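Side-chain contacts in tRNA dimethylallyltransferase (Staphylococcus epidermidis ATCC 12228, PDB 3D3Q), which probably transfers the dimethylallyl group of dimethylallyl diphosphate to adenine 37 of tRNAs that read codons beginning with uridine: residues S77-E80 and F81-R84; N164-K167 and R168-A172; K127-Q130 and V131-L135. All blocks are in the same frame, centred on the assembly; numbering follows the deposited sequence.

All three contacts are local ones at the protein surface, each within a single helix and each with one buried residue, Phe81, Val169 or Val131. Interactions 1 and 2 are helix starts capped by a side chain, Ser77 for helix 78-94 and Asn165 for helix 166-179. Interaction 3 lies within helix 125-136. Their chemistry differs: interaction 1 adds a carboxylate-guanidinium salt bridge, while interaction 2 has its asparagine cap beside backbone bonds and packing, and interaction 3 backbone bonds and aliphatic packing. Interactions 2 and 3 are neighbours, with centres about 16 Å apart and Leu170 CD2 lying 4.1 Å from Leu135 CD2. Interaction 1 stands apart, its centre about 35 Å from both others.

Interaction 1 of 3, residues S77-E80 and F81-R84; sequences SAYE and FKKR
Glu80 and Arg84, one helical turn apart, carry the charged part of this contact. A single carboxylate oxygen takes both donors: OE1 of Glu80 lies 2.8 Å from NE of Arg84, and NH2 of Arg84 is equally 2.8 Å from that OE1. The oxygen sits at the edge of the guanidinium, in its plane. The two flat groups are turned 81° against each other; NE comes from above the carboxylate plane and NH2 nearly in line with the C-O bond. The bend in the glutamate at chi2 (50°) helps carry its carboxylate forward to the arginine, whose chain runs extended to NE. Lying in the first turn, the negative charge of Glu80 probably also suits the positive end of the helix.

The backbone and cap supply the rest of the polar contacts. OG of Ser77, at the N-cap, accepts from N of Glu80 at 3.1 Å. Regular helical bonds begin with Phe81 N to Ser77 O at 3.0 Å, and Lys83 N follows to Tyr79 O at 2.8 Å.

Nonpolar contact falls to Tyr79 on the exposed side. With CG anti to the backbone N (chi1 175°), its ring lies beside the side chains of Lys82 and Lys83 in the next turn. CB of Lys83 lies over one ring face, off toward the rim, 4.2 Å from CZ of Tyr79. The extended chain of Lys82 passes at a slant, its CD 4.0 Å from CD2 of Tyr79.

Phe81 faces inward, touching Met66 and Phe76, and Arg84 also rests on Met66. Lys82 reaches helix 106-113 through a weak hydrogen bond from NZ to Ser111 O. Along the chain, helix 78-94 lies between edge strand 64-65 and interior strand 98-102 of the parallel sheet.

Interaction 2 of 3, residues N164-K167 and R168-A172; sequences NNRK and RVLRA
Asn165 caps the start of helix 166-179 by accepting a hydrogen bond from Arg168. The distance from Arg168 N to Asn165 OD1 is 3.3 Å, and the N-H points almost straight at the oxygen (170°). Seen from the acceptor, however, the donor stands well above the plane of the side-chain amide. CG of Asn165 is anti to its own backbone N (chi1 -172°), which brings the amide across the opening turn. The main chain continues the hydrogen bonding: Val169 N gives to Asn165 O at 3.3 Å, Leu170 N to Arg166 O at 2.8 Å, and Arg171 N to Lys167 O at 3.0 Å.

Van der Waals contact begins beside the cap and continues along the first turns. The aliphatic part of Arg168 passes obliquely beside the asparagine amide, with CG of Arg168 4.0 Å from ND2 of Asn165. One residue on along the helix, CD1 of Leu170 lies 4.2 Å from NE of Arg166, approaching its guanidinium at a slant. CG2 of Val169 lies 3.6 Å from Asn165 O; the valine is the buried member, packed on Leu150 and Ile161.

The three arginines have partners beyond this stretch. Arg166 is extended from the helix, and its NH1 donates to Leu141 O while its side chain touches Asn143 and Leu146, which ties this first turn to helix 143-153 and the loop just before it. Arg168 makes a long, weak ion pair with Asp160, and Arg171 another with Glu174.

Taken together this is an N-capped helix start rich in basic residues. By similarity, residues 167-171 contact the substrate tRNA, and the positive side chains of Lys167, Arg168 and Arg171 on the opening turns are consistent with meeting a phosphate backbone.

Interaction 3 of 3, residues K127-Q130 and V131-L135; sequences KMKQ and VKLKL
Val131 N donates to Lys127 O at 2.6 Å, one of the helical hydrogen bonds that hold this part of helix 125-136. Lys134 N gives to Gln130 O at 2.8 Å in the same way. The bond from Lys132 N to Met128 O is longer, 3.2 Å, and less direct, for the donor stands above the carbonyl plane. The equivalent bond between Leu133 N and Lys129 O is less certain, because the position of that oxygen is doubtful. Beyond the stretch, NZ of Lys127 donates to Leu177 O, a main-chain oxygen of helix 166-179.

Outside this backbone, side chains four residues apart pair along the helix. Lys127 and Val131 meet at about a right angle, CG of the lysine being 3.8 Å from CG2 of the valine. That methyl is anti to the valine's carbonyl carbon and beside its backbone N, which places it back toward the previous turn; CG1 is the branch anti to N (chi1 172°). On the exposed side, Lys129 and Leu133 run alongside each other in the same direction. CD1 of Leu133 touches the lysine chain, 3.5 Å from CG of Lys129, and a bend at chi4 (-57°) brings the amino end back over the same methyl. Gln130 and Lys134 also lie side by side, with OE1 of Gln130 3.5 Å from CB of Lys134, a contact of an amide oxygen with an aliphatic carbon.

The side that carries Val131 also packs on helix 166-179. Val131 is buried against Leu177 and Lys178, the selenomethionine Met128 touches Lys178, and Leu135 rests on Glu174. With Lys129 and Lys132 exposed and Val131 buried, this is the pattern of an amphipathic surface helix, though Leu133 lies on the exposed side; it packs antiparallel on helix 166-179.

Interaction 1 of 3, residues S77-E80 and F81-R84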
ATOM      1  N   SER A  77       7.896  -6.678 -12.466  1.00 44.42           N
ATOM      2  CA  SER A  77       8.782  -6.460 -11.333  1.00 44.38           C
ATOM      3  C   SER A  77       8.728  -5.029 -10.823  1.00 44.19           C
ATOM      4  O   SER A  77       8.231  -4.132 -11.495  1.00 43.90           O
ATOM      5  CB  SER A  77      10.213  -6.749 -11.753  1.00 45.47           C
ATOM      6  OG  SER A  77      10.633  -5.774 -12.706  1.00 47.33           O
ATOM      7  N   ALA A  78       9.261  -4.820  -9.628  1.00 42.68           N
ATOM      8  CA  ALA A  78       9.278  -3.493  -9.059  1.00 42.21           C
ATOM      9  C   ALA A  78       9.888  -2.456 -10.032  1.00 43.10           C
ATOM     10  O   ALA A  78       9.296  -1.406 -10.241  1.00 42.31           O
ATOM     11  CB  ALA A  78      10.036  -3.500  -7.727  1.00 41.89           C
ATOM     12  N   TYR A  79      11.046  -2.729 -10.639  1.00 44.68           N
ATOM     13  CA  TYR A  79      11.627  -1.744 -11.551  1.00 46.27           C
ATOM     14  C   TYR A  79      10.825  -1.619 -12.831  1.00 44.55           C
ATOM     15  O   TYR A  79      10.640  -0.514 -13.345  1.00 43.90           O
ATOM     16  CB  TYR A  79      13.096  -2.060 -11.903  1.00 52.71           C
ATOM     17  CG  TYR A  79      13.707  -1.119 -12.954  1.00 58.76           C
ATOM     18  CD1 TYR A  79      13.944  -1.564 -14.268  1.00 61.33           C
ATOM     19  CD2 TYR A  79      14.005   0.225 -12.648  1.00 60.40           C
ATOM     20  CE1 TYR A  79      14.456  -0.698 -15.257  1.00 63.02           C
ATOM     21  CE2 TYR A  79      14.518   1.107 -13.634  1.00 62.10           C
ATOM     22  CZ  TYR A  79      14.738   0.637 -14.933  1.00 63.41           C
ATOM     23  OH  TYR A  79      15.237   1.484 -15.913  1.00 62.92           O
ATOM     24  N   GLU A  80      10.347  -2.739 -13.352  1.00 42.75           N
ATOM     25  CA  GLU A  80       9.557  -2.697 -14.576  1.00 41.93           C
ATOM     26  C   GLU A  80       8.462  -1.639 -14.387  1.00 40.72           C
ATOM     27  O   GLU A  80       8.226  -0.814 -15.270  1.00 41.10           O
ATOM     28  CB  GLU A  80       8.955  -4.086 -14.866  1.00 41.99           C
ATOM     29  CG  GLU A  80       8.113  -4.172 -16.138  1.00 43.40           C
ATOM     30  CD  GLU A  80       8.802  -3.603 -17.373  1.00 44.68           C
ATOM     31  OE1 GLU A  80       8.168  -3.622 -18.454  1.00 44.88           O
ATOM     32  OE2 GLU A  80       9.964  -3.142 -17.278  1.00 44.63           O
ATOM     33  N   PHE A  81       7.835  -1.655 -13.211  1.00 38.87           N
ATOM     34  CA  PHE A  81       6.771  -0.716 -12.839  1.00 36.19           C
ATOM     35  C   PHE A  81       7.319   0.711 -12.786  1.00 36.54           C
ATOM     36  O   PHE A  81       6.667   1.658 -13.232  1.00 35.85           O
ATOM     37  CB  PHE A  81       6.185  -1.129 -11.471  1.00 33.12           C
ATOM     38  CG  PHE A  81       5.409  -0.037 -10.772  1.00 30.51           C
ATOM     39  CD1 PHE A  81       4.265   0.498 -11.339  1.00 29.09           C
ATOM     40  CD2 PHE A  81       5.849   0.478  -9.556  1.00 30.08           C
ATOM     41  CE1 PHE A  81       3.580   1.527 -10.718  1.00 28.28           C
ATOM     42  CE2 PHE A  81       5.164   1.510  -8.929  1.00 28.60           C
ATOM     43  CZ  PHE A  81       4.032   2.033  -9.512  1.00 27.92           C
ATOM     44  N   LYS A  82       8.528   0.853 -12.248  1.00 37.42           N
ATOM     45  CA  LYS A  82       9.178   2.159 -12.126  1.00 38.62           C
ATOM     46  C   LYS A  82       9.484   2.783 -13.489  1.00 38.47           C
ATOM     47  O   LYS A  82       9.239   3.970 -13.714  1.00 36.19           O
ATOM     48  CB  LYS A  82      10.478   2.028 -11.317  1.00 39.34           C
ATOM     49  CG  LYS A  82      11.203   3.337 -11.085  1.00 38.40           C
ATOM     50  CD  LYS A  82      12.520   3.117 -10.374  1.00 39.39           C
ATOM     51  CE  LYS A  82      13.299   4.423 -10.304  1.00 41.17           C
ATOM     52  NZ  LYS A  82      14.362   4.423  -9.249  1.00 42.70           N
ATOM     53  N   LYS A  83      10.023   1.973 -14.393  1.00 39.75           N
ATOM     54  CA  LYS A  83      10.360   2.447 -15.725  1.00 40.53           C
ATOM     55  C   LYS A  83       9.128   2.997 -16.426  1.00 40.76           C
ATOM     56  O   LYS A  83       9.157   4.116 -16.953  1.00 41.80           O
ATOM     57  CB  LYS A  83      10.967   1.313 -16.557  1.00 40.74           C
ATOM     58  CG  LYS A  83      11.318   1.734 -17.965  1.00 42.46           C
ATOM     59  CD  LYS A  83      11.996   0.629 -18.753  1.00 45.99           C
ATOM     60  CE  LYS A  83      12.523   1.183 -20.081  1.00 48.24           C
ATOM     61  NZ  LYS A  83      13.254   0.171 -20.902  1.00 50.23           N
ATOM     62  N   ARG A  84       8.047   2.209 -16.422  1.00 40.35           N
ATOM     63  CA  ARG A  84       6.765   2.591 -17.061  1.00 39.35           C
ATOM     64  C   ARG A  84       6.037   3.719 -16.327  1.00 37.92           C
ATOM     65  O   ARG A  84       5.477   4.611 -16.958  1.00 36.85           O
ATOM     66  CB  ARG A  84       5.815   1.386 -17.159  1.00 36.67           C
ATOM     67  CG  ARG A  84       6.374   0.208 -17.903  1.00 36.15           C
ATOM     68  CD  ARG A  84       5.288  -0.807 -18.227  1.00 38.44           C
ATOM     69  NE  ARG A  84       5.865  -2.019 -18.808  1.00 40.06           N
ATOM     70  CZ  ARG A  84       5.445  -2.598 -19.928  1.00 40.78           C
ATOM     71  NH1 ARG A  84       4.426  -2.084 -20.611  1.00 40.28           N
ATOM     72  NH2 ARG A  84       6.061  -3.690 -20.369  1.00 41.15           N
TER

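Interaction 2 of 3, residues N164-K167 and R168-A172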
ATOM      1  N   ASN A 164       6.835  18.300  23.145  1.00 38.11           N
ATOM      2  CA  ASN A 164       5.389  18.282  23.308  1.00 37.10           C
ATOM      3  C   ASN A 164       4.706  17.607  22.127  1.00 36.94           C
ATOM      4  O   ASN A 164       3.481  17.462  22.104  1.00 38.67           O
ATOM      5  CB  ASN A 164       4.854  19.709  23.510  1.00 37.14           C
ATOM      6  CG  ASN A 164       4.989  20.183  24.959  1.00 37.37           C
ATOM      7  OD1 ASN A 164       4.664  21.325  25.292  1.00 36.48           O
ATOM      8  ND2 ASN A 164       5.460  19.291  25.829  1.00 37.37           N
ATOM      9  N   ASN A 165       5.491  17.178  21.150  1.00 35.45           N
ATOM     10  CA  ASN A 165       4.923  16.486  19.998  1.00 35.14           C
ATOM     11  C   ASN A 165       5.143  14.991  20.209  1.00 34.41           C
ATOM     12  O   ASN A 165       5.797  14.327  19.403  1.00 34.23           O
ATOM     13  CB  ASN A 165       5.624  16.919  18.718  1.00 34.78           C
ATOM     14  CG  ASN A 165       4.940  16.384  17.487  1.00 34.96           C
ATOM     15  OD1 ASN A 165       4.193  15.405  17.562  1.00 37.78           O
ATOM     16  ND2 ASN A 165       5.182  17.012  16.351  1.00 31.57           N
ATOM     17  N   ARG A 166       4.578  14.469  21.292  1.00 33.71           N
ATOM     18  CA  ARG A 166       4.758  13.076  21.642  1.00 32.41           C
ATOM     19  C   ARG A 166       4.671  12.140  20.459  1.00 32.61           C
ATOM     20  O   ARG A 166       5.454  11.197  20.357  1.00 32.21           O
ATOM     21  CB  ARG A 166       3.755  12.651  22.703  1.00 30.27           C
ATOM     22  CG  ARG A 166       4.214  11.444  23.483  1.00 29.21           C
ATOM     23  CD  ARG A 166       3.077  10.827  24.264  1.00 30.19           C
ATOM     24  NE  ARG A 166       3.504   9.816  25.236  1.00 31.36           N
ATOM     25  CZ  ARG A 166       4.282  10.069  26.286  1.00 33.14           C
ATOM     26  NH1 ARG A 166       4.606   9.088  27.111  1.00 35.67           N
ATOM     27  NH2 ARG A 166       4.748  11.298  26.502  1.00 30.80           N
ATOM     28  N   LYS A 167       3.734  12.394  19.559  1.00 33.69           N
ATOM     29  CA  LYS A 167       3.597  11.526  18.391  1.00 36.30           C
ATOM     30  C   LYS A 167       4.916  11.320  17.651  1.00 36.89           C
ATOM     31  O   LYS A 167       5.449  10.206  17.602  1.00 37.20           O
ATOM     32  CB  LYS A 167       2.581  12.090  17.411  1.00 34.08           C
ATOM     33  CG  LYS A 167       1.406  11.188  17.218  1.00 34.45           C
ATOM     34  CD  LYS A 167       1.722   9.985  16.375  1.00 33.65           C
ATOM     35  CE  LYS A 167       0.403   9.378  15.884  1.00 33.89           C
ATOM     36  NZ  LYS A 167       0.577   8.146  15.070  1.00 33.04           N
ATOM     37  N   ARG A 168       5.440  12.391  17.062  1.00 37.07           N
ATOM     38  CA  ARG A 168       6.677  12.258  16.326  1.00 38.08           C
ATOM     39  C   ARG A 168       7.824  11.678  17.157  1.00 36.42           C
ATOM     40  O   ARG A 168       8.671  10.967  16.618  1.00 36.69           O
ATOM     41  CB  ARG A 168       7.082  13.591  15.709  1.00 41.03           C
ATOM     42  CG  ARG A 168       6.496  13.798  14.322  1.00 45.62           C
ATOM     43  CD  ARG A 168       7.276  14.865  13.552  1.00 50.99           C
ATOM     44  NE  ARG A 168       8.716  14.571  13.497  1.00 53.70           N
ATOM     45  CZ  ARG A 168       9.599  15.305  12.820  1.00 55.38           C
ATOM     46  NH1 ARG A 168       9.190  16.378  12.142  1.00 57.21           N
ATOM     47  NH2 ARG A 168      10.880  14.966  12.811  1.00 54.50           N
ATOM     48  N   VAL A 169       7.841  11.957  18.460  1.00 33.11           N
ATOM     49  CA  VAL A 169       8.890  11.441  19.316  1.00 30.14           C
ATOM     50  C   VAL A 169       8.770   9.933  19.449  1.00 30.72           C
ATOM     51  O   VAL A 169       9.778   9.217  19.399  1.00 29.71           O
ATOM     52  CB  VAL A 169       8.866  12.088  20.725  1.00 29.95           C
ATOM     53  CG1 VAL A 169       9.948  11.487  21.617  1.00 27.38           C
ATOM     54  CG2 VAL A 169       9.089  13.589  20.611  1.00 31.20           C
ATOM     55  N   LEU A 170       7.555   9.429  19.621  1.00 30.04           N
ATOM     56  CA  LEU A 170       7.390   7.977  19.732  1.00 31.78           C
ATOM     57  C   LEU A 170       7.777   7.301  18.422  1.00 32.26           C
ATOM     58  O   LEU A 170       8.470   6.292  18.422  1.00 31.14           O
ATOM     59  CB  LEU A 170       5.940   7.605  20.086  1.00 31.59           C
ATOM     60  CG  LEU A 170       5.524   7.805  21.542  1.00 30.71           C
ATOM     61  CD1 LEU A 170       4.011   7.600  21.669  1.00 28.84           C
ATOM     62  CD2 LEU A 170       6.301   6.852  22.441  1.00 27.36           C
ATOM     63  N   ARG A 171       7.326   7.868  17.312  1.00 34.25           N
ATOM     64  CA  ARG A 171       7.642   7.319  16.016  1.00 36.98           C
ATOM     65  C   ARG A 171       9.151   7.119  15.882  1.00 37.43           C
ATOM     66  O   ARG A 171       9.606   6.121  15.330  1.00 39.16           O
ATOM     67  CB  ARG A 171       7.148   8.256  14.931  1.00 39.39           C
ATOM     68  CG  ARG A 171       6.157   7.607  14.011  1.00 42.67           C
ATOM     69  CD  ARG A 171       6.744   7.457  12.622  1.00 45.67           C
ATOM     70  NE  ARG A 171       7.881   6.525  12.532  1.00 47.47           N
ATOM     71  CZ  ARG A 171       7.813   5.215  12.756  1.00 48.05           C
ATOM     72  NH1 ARG A 171       8.899   4.471  12.626  1.00 47.11           N
ATOM     73  NH2 ARG A 171       6.663   4.654  13.121  1.00 49.89           N
ATOM     74  N   ALA A 172       9.922   8.071  16.393  1.00 35.61           N
ATOM     75  CA  ALA A 172      11.364   7.974  16.340  1.00 35.25           C
ATOM     76  C   ALA A 172      11.822   6.876  17.300  1.00 36.71           C
ATOM     77  O   ALA A 172      12.576   5.979  16.921  1.00 37.48           O
ATOM     78  CB  ALA A 172      11.995   9.306  16.714  1.00 32.85           C
TER

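Interaction 3 of 3, residues K127-Q130 and V131-L135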
ATOM      1  N   LYS A 127      10.374  -8.785  18.146  1.00 61.23           N
ATOM      2  CA  LYS A 127      10.629  -7.366  18.412  1.00 60.42           C
ATOM      3  C   LYS A 127       9.265  -6.660  18.496  1.00 60.93           C
ATOM      4  O   LYS A 127       9.103  -5.685  19.222  1.00 60.62           O
ATOM      5  CB  LYS A 127      11.497  -6.746  17.287  1.00 58.45           C
ATOM      6  CG  LYS A 127      12.678  -5.865  17.774  1.00 54.27           C
ATOM      7  CD  LYS A 127      13.768  -6.699  18.461  1.00 52.50           C
ATOM      8  CE  LYS A 127      14.535  -5.923  19.550  1.00 51.01           C
ATOM      9  NZ  LYS A 127      15.359  -4.772  19.053  1.00 50.46           N
HETATM   10  N   MSE A 128       8.285  -7.171  17.757  1.00 62.10           N
HETATM   11  CA  MSE A 128       6.950  -6.599  17.784  1.00 64.35           C
HETATM   12  C   MSE A 128       6.431  -6.521  19.208  1.00 64.88           C
HETATM   13  O   MSE A 128       5.761  -5.558  19.578  1.00 64.79           O
HETATM   14  CB  MSE A 128       5.980  -7.449  16.969  1.00 66.54           C
HETATM   15  CG  MSE A 128       5.513  -6.772  15.700  1.00 68.80           C
HETATM   16 SE   MSE A 128       6.964  -6.185  14.815  1.00 73.23          SE
HETATM   17  CE  MSE A 128       6.431  -4.515  14.228  1.00 72.49           C
ATOM     18  N   LYS A 129       6.738  -7.549  19.997  1.00 65.38           N
ATOM     19  CA  LYS A 129       6.305  -7.625  21.392  1.00 65.72           C
ATOM     20  C   LYS A 129       7.212  -6.774  22.269  1.00 64.99           C
ATOM     21  O   LYS A 129       6.745  -5.988  23.099  1.00 63.53           O
ATOM     22  CB  LYS A 129       6.336  -9.086  21.877  1.00 66.78           C
ATOM     23  CG  LYS A 129       5.453  -9.354  23.103  1.00 67.90           C
ATOM     24  CD  LYS A 129       5.332 -10.852  23.425  1.00 68.42           C
ATOM     25  CE  LYS A 129       4.047 -11.187  24.220  1.00 67.03           C
ATOM     26  NZ  LYS A 129       3.878 -10.448  25.518  1.00 65.58           N
ATOM     27  N   GLN A 130       8.515  -6.947  22.072  1.00 65.95           N
ATOM     28  CA  GLN A 130       9.531  -6.213  22.819  1.00 67.43           C
ATOM     29  C   GLN A 130       9.302  -4.715  22.641  1.00 67.39           C
ATOM     30  O   GLN A 130       9.177  -3.979  23.615  1.00 68.50           O
ATOM     31  CB  GLN A 130      10.934  -6.599  22.306  1.00 68.41           C
ATOM     32  CG  GLN A 130      12.139  -6.139  23.165  1.00 70.03           C
ATOM     33  CD  GLN A 130      12.568  -4.682  22.926  1.00 71.57           C
ATOM     34  OE1 GLN A 130      11.960  -3.736  23.448  1.00 71.57           O
ATOM     35  NE2 GLN A 130      13.619  -4.502  22.127  1.00 71.62           N
ATOM     36  N   VAL A 131       9.240  -4.278  21.386  1.00 66.58           N
ATOM     37  CA  VAL A 131       9.042  -2.871  21.058  1.00 65.35           C
ATOM     38  C   VAL A 131       7.712  -2.321  21.556  1.00 64.95           C
ATOM     39  O   VAL A 131       7.654  -1.230  22.132  1.00 64.35           O
ATOM     40  CB  VAL A 131       9.132  -2.645  19.532  1.00 64.76           C
ATOM     41  CG1 VAL A 131       8.734  -1.211  19.183  1.00 64.29           C
ATOM     42  CG2 VAL A 131      10.551  -2.940  19.056  1.00 64.25           C
ATOM     43  N   LYS A 132       6.644  -3.076  21.323  1.00 64.52           N
ATOM     44  CA  LYS A 132       5.316  -2.651  21.734  1.00 63.79           C
ATOM     45  C   LYS A 132       5.267  -2.634  23.249  1.00 63.41           C
ATOM     46  O   LYS A 132       4.863  -1.640  23.848  1.00 63.23           O
ATOM     47  CB  LYS A 132       4.252  -3.601  21.177  1.00 63.88           C
ATOM     48  CG  LYS A 132       2.862  -2.974  21.016  1.00 64.17           C
ATOM     49  CD  LYS A 132       2.839  -1.898  19.921  1.00 63.23           C
ATOM     50  CE  LYS A 132       1.457  -1.251  19.776  1.00 62.19           C
ATOM     51  NZ  LYS A 132       1.337  -0.308  18.616  1.00 60.60           N
ATOM     52  N   LEU A 133       5.697  -3.726  23.872  1.00 62.79           N
ATOM     53  CA  LEU A 133       5.684  -3.792  25.323  1.00 63.16           C
ATOM     54  C   LEU A 133       6.486  -2.682  25.949  1.00 62.80           C
ATOM     55  O   LEU A 133       6.046  -2.068  26.916  1.00 63.48           O
ATOM     56  CB  LEU A 133       6.229  -5.125  25.804  1.00 63.78           C
ATOM     57  CG  LEU A 133       5.165  -6.215  25.784  1.00 65.67           C
ATOM     58  CD1 LEU A 133       5.830  -7.543  26.084  1.00 64.46           C
ATOM     59  CD2 LEU A 133       4.056  -5.888  26.801  1.00 64.65           C
ATOM     60  N   LYS A 134       7.668  -2.435  25.393  1.00 61.59           N
ATOM     61  CA  LYS A 134       8.576  -1.401  25.894  1.00 60.31           C
ATOM     62  C   LYS A 134       7.982  -0.015  25.696  1.00 59.60           C
ATOM     63  O   LYS A 134       8.204   0.880  26.510  1.00 58.91           O
ATOM     64  CB  LYS A 134       9.922  -1.507  25.166  1.00 60.50           C
ATOM     65  CG  LYS A 134      11.126  -1.056  25.981  1.00 61.88           C
ATOM     66  CD  LYS A 134      11.259   0.456  26.056  1.00 62.39           C
ATOM     67  CE  LYS A 134      12.333   0.852  27.067  1.00 62.91           C
ATOM     68  NZ  LYS A 134      11.916   0.459  28.446  1.00 62.99           N
ATOM     69  N   LEU A 135       7.233   0.153  24.604  1.00 59.47           N
ATOM     70  CA  LEU A 135       6.589   1.423  24.285  1.00 58.89           C
ATOM     71  C   LEU A 135       5.461   1.657  25.280  1.00 59.68           C
ATOM     72  O   LEU A 135       5.331   2.742  25.847  1.00 59.25           O
ATOM     73  CB  LEU A 135       6.042   1.406  22.851  1.00 57.73           C
ATOM     74  CG  LEU A 135       7.022   1.645  21.695  1.00 57.72           C
ATOM     75  CD1 LEU A 135       6.298   1.484  20.362  1.00 57.25           C
ATOM     76  CD2 LEU A 135       7.623   3.047  21.798  1.00 56.28           C
TER